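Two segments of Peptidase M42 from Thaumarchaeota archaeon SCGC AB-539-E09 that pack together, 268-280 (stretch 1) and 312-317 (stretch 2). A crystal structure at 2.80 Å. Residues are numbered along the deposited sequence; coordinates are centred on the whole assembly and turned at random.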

# COMPACT_ATOMS: atom_id res chain seq x y z
N SER C 268 -28.21 -4.50 23.67
CA SER C 268 -29.61 -4.07 23.71
C SER C 268 -30.19 -3.84 25.12
O SER C 268 -31.23 -3.19 25.24
CB SER C 268 -30.50 -5.09 22.95
OG SER C 268 -30.72 -6.28 23.68
N MSE C 269 -29.53 -4.35 26.15
CA MSE C 269 -30.02 -4.19 27.52
C MSE C 269 -29.01 -4.52 28.60
O MSE C 269 -28.25 -5.48 28.49
CB MSE C 269 -31.20 -5.14 27.71
CG MSE C 269 -31.73 -5.07 29.14
SE MSE C 269 -33.20 -6.34 29.45
CE MSE C 269 -32.16 -8.00 29.64
N ILE C 270 -29.02 -3.70 29.66
CA ILE C 270 -28.38 -4.05 30.93
C ILE C 270 -29.46 -4.56 31.87
O ILE C 270 -30.39 -3.83 32.22
CB ILE C 270 -27.72 -2.83 31.58
CG1 ILE C 270 -26.68 -2.22 30.63
CG2 ILE C 270 -27.06 -3.22 32.90
CD1 ILE C 270 -26.63 -0.72 30.67
N PRO C 271 -29.36 -5.83 32.29
CA PRO C 271 -30.51 -6.39 33.01
C PRO C 271 -30.79 -5.67 34.34
O PRO C 271 -29.88 -5.08 34.91
CB PRO C 271 -30.08 -7.84 33.25
CG PRO C 271 -28.60 -7.83 33.17
CD PRO C 271 -28.25 -6.78 32.18
N ASN C 272 -32.03 -5.76 34.80
CA ASN C 272 -32.39 -5.37 36.16
C ASN C 272 -31.55 -6.17 37.14
O ASN C 272 -31.49 -7.39 37.05
CB ASN C 272 -33.88 -5.62 36.40
CG ASN C 272 -34.28 -5.41 37.86
OD1 ASN C 272 -34.18 -6.33 38.69
ND2 ASN C 272 -34.80 -4.24 38.16
N GLN C 273 -30.89 -5.48 38.06
CA GLN C 273 -29.91 -6.13 38.91
C GLN C 273 -30.51 -7.04 39.99
O GLN C 273 -30.05 -8.16 40.17
CB GLN C 273 -28.94 -5.10 39.49
CG GLN C 273 -28.02 -4.50 38.44
CD GLN C 273 -27.11 -5.54 37.79
OE1 GLN C 273 -26.25 -6.11 38.45
NE2 GLN C 273 -27.30 -5.78 36.50
N PRO C 274 -31.54 -6.56 40.71
CA PRO C 274 -32.27 -7.46 41.61
C PRO C 274 -32.75 -8.76 40.96
O PRO C 274 -32.64 -9.82 41.55
CB PRO C 274 -33.47 -6.61 42.04
CG PRO C 274 -32.95 -5.22 42.03
CD PRO C 274 -31.95 -5.15 40.91
N LEU C 275 -33.29 -8.66 39.74
CA LEU C 275 -33.78 -9.83 39.01
C LEU C 275 -32.62 -10.75 38.63
O LEU C 275 -32.76 -11.97 38.71
CB LEU C 275 -34.54 -9.41 37.76
CG LEU C 275 -35.00 -10.55 36.82
CD1 LEU C 275 -35.83 -11.59 37.55
CD2 LEU C 275 -35.79 -9.99 35.64
N LYS C 276 -31.49 -10.17 38.24
CA LYS C 276 -30.31 -10.96 37.95
C LYS C 276 -29.89 -11.78 39.18
O LYS C 276 -29.65 -12.97 39.07
CB LYS C 276 -29.14 -10.08 37.51
CG LYS C 276 -27.88 -10.85 37.13
CD LYS C 276 -26.67 -9.95 36.97
CE LYS C 276 -26.01 -9.62 38.30
NZ LYS C 276 -24.85 -8.70 38.10
N GLU C 277 -29.82 -11.12 40.33
CA GLU C 277 -29.40 -11.78 41.55
C GLU C 277 -30.40 -12.88 41.91
O GLU C 277 -30.01 -13.96 42.38
CB GLU C 277 -29.24 -10.77 42.71
CG GLU C 277 -28.16 -9.71 42.52
CD GLU C 277 -26.77 -10.27 42.14
OE1 GLU C 277 -26.42 -11.44 42.49
OE2 GLU C 277 -25.99 -9.52 41.48
N PHE C 278 -31.67 -12.61 41.68
CA PHE C 278 -32.73 -13.56 41.94
C PHE C 278 -32.53 -14.85 41.17
O PHE C 278 -32.58 -15.94 41.73
CB PHE C 278 -34.07 -12.91 41.59
CG PHE C 278 -35.26 -13.84 41.66
CD1 PHE C 278 -35.85 -14.14 42.87
CD2 PHE C 278 -35.80 -14.38 40.49
CE1 PHE C 278 -36.95 -14.98 42.93
CE2 PHE C 278 -36.90 -15.22 40.55
CZ PHE C 278 -37.48 -15.52 41.77
N VAL C 279 -32.28 -14.73 39.88
CA VAL C 279 -32.05 -15.90 39.04
C VAL C 279 -30.80 -16.69 39.48
O VAL C 279 -30.83 -17.91 39.58
CB VAL C 279 -31.92 -15.51 37.56
CG1 VAL C 279 -31.59 -16.73 36.70
CG2 VAL C 279 -33.20 -14.86 37.07
N ILE C 280 -29.72 -15.98 39.77
CA ILE C 280 -28.50 -16.63 40.22
C ILE C 280 -28.76 -17.46 41.47
O ILE C 280 -28.26 -18.59 41.57
CB ILE C 280 -27.37 -15.61 40.47
CG1 ILE C 280 -26.84 -15.07 39.13
CG2 ILE C 280 -26.21 -16.24 41.23
CD1 ILE C 280 -26.03 -13.81 39.25
N CYS C 312 -39.86 -2.62 32.13
CA CYS C 312 -40.19 -3.95 32.60
C CYS C 312 -38.89 -4.65 32.95
O CYS C 312 -38.04 -4.83 32.08
CB CYS C 312 -40.92 -4.72 31.50
SG CYS C 312 -41.15 -6.46 31.87
N PRO C 313 -38.71 -5.04 34.22
CA PRO C 313 -37.49 -5.76 34.57
C PRO C 313 -37.38 -7.06 33.77
O PRO C 313 -38.32 -7.84 33.70
CB PRO C 313 -37.66 -6.07 36.07
CG PRO C 313 -38.81 -5.26 36.52
CD PRO C 313 -39.67 -5.00 35.33
N SER C 314 -36.22 -7.27 33.16
CA SER C 314 -36.03 -8.41 32.28
C SER C 314 -34.65 -8.98 32.40
O SER C 314 -33.72 -8.31 32.85
CB SER C 314 -36.26 -8.02 30.82
OG SER C 314 -37.44 -7.24 30.70
N VAL C 315 -34.53 -10.24 32.00
CA VAL C 315 -33.26 -10.92 32.03
C VAL C 315 -33.23 -11.91 30.87
O VAL C 315 -34.26 -12.44 30.51
CB VAL C 315 -33.06 -11.59 33.40
CG1 VAL C 315 -33.69 -12.97 33.47
CG2 VAL C 315 -31.60 -11.65 33.76
N VAL C 316 -32.06 -12.13 30.28
CA VAL C 316 -31.94 -13.11 29.20
C VAL C 316 -31.28 -14.39 29.71
O VAL C 316 -30.21 -14.35 30.31
CB VAL C 316 -31.11 -12.59 28.02
CG1 VAL C 316 -31.09 -13.61 26.90
CG2 VAL C 316 -31.66 -11.27 27.51
N ILE C 317 -31.94 -15.51 29.45
CA ILE C 317 -31.43 -16.82 29.81
C ILE C 317 -31.16 -17.57 28.53
O ILE C 317 -32.00 -17.58 27.64
CB ILE C 317 -32.46 -17.57 30.65
CG1 ILE C 317 -32.58 -16.90 32.01
CG2 ILE C 317 -32.03 -19.02 30.82
CD1 ILE C 317 -33.80 -17.30 32.82

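Val315, Met269 and Ser314 cover the most surface in this contact, and together they show how a strand can be packed against a loop and the start of a helix without a single hydrogen bond passing between them. The helix 273-280 runs at 40° to the strand 314-317, with a closest approach of 8.0 Å between axes. With no hydrogen bond between the stretches, what crosses the gap is a matter of fit.

Val315 is the hub. Its CA-to-CB bond points sideways, and chi1 in the p well places its methyl groups among Pro271, Leu275, Lys276 and Val279. CG2 of Val315 lies 4.1 Å from CB of Pro271, in the loop before the helix, while CG1 of Val315 lies 4.1 Å from CG2 of Val279, two turns further along from that loop. Between them Leu275 brings its CD2 to 3.9 Å from CB of Val315. Leu275 and Val279 are four residues apart, so they lie on the same side of the helix, and the CA-to-CB bonds of both point toward the strand. The rule is a familiar one: a small beta-branched residue is met by an i, i+4 pair from the helix. The backbones are close here as well, with CA of Pro271 5.4 Å from CA of Val315.

Met269, present as selenomethionine, works from the loop. Its CA-to-CB bond points toward the other stretch, and with chi1 and chi2 both t the side chain is extended before chi3 turns to p. CE of Met269 sits 3.6 Å from O of Ser314, 3.9 Å from CA of Val315 and 3.9 Å from CG2 of Val316. One flexible, unbranched side chain thus touches three consecutive strand residues, and two of its three closest contacts are to main-chain atoms.

Most of the closest contacts of Ser314 are made by its backbone C and O. Its CA-to-CB bond points away overall, yet CB of Ser314 still lies 3.8 Å from SE of Met269. The hydroxyl is occupied within its own stretch, where OG of Ser314 donates to O of Cys312 at 2.8 Å; a polar group in this packed setting therefore has a partner without calling on the helix. Its carbonyl carbon is covered by Leu275, whose CD2 comes to 3.6 Å from C of Ser314. O of Ser314 is 3.7 Å from CB of Pro271, and N of Asn272 stands 3.6 Å from O of Ser314 with no hydrogen bond between them.

Asn272 does two jobs. As the N-cap, its OD1 accepts from N of Leu275 at 2.7 Å, which satisfies an amide at the open end of the helix and ties the cap to a residue that packs on the strand. Its CA-to-CB bond points toward the other stretch, and CB of Asn272 meets CB of Pro313 at 3.8 Å. Two further polar side chains also find partners within stretch 1: NE2 of Gln273 donates to O of Pro271 at 3.1 Å, and NZ of Lys276 donates to OE1 of Gln273 at 3.0 Å. No hydrogen bond joins the two stretches.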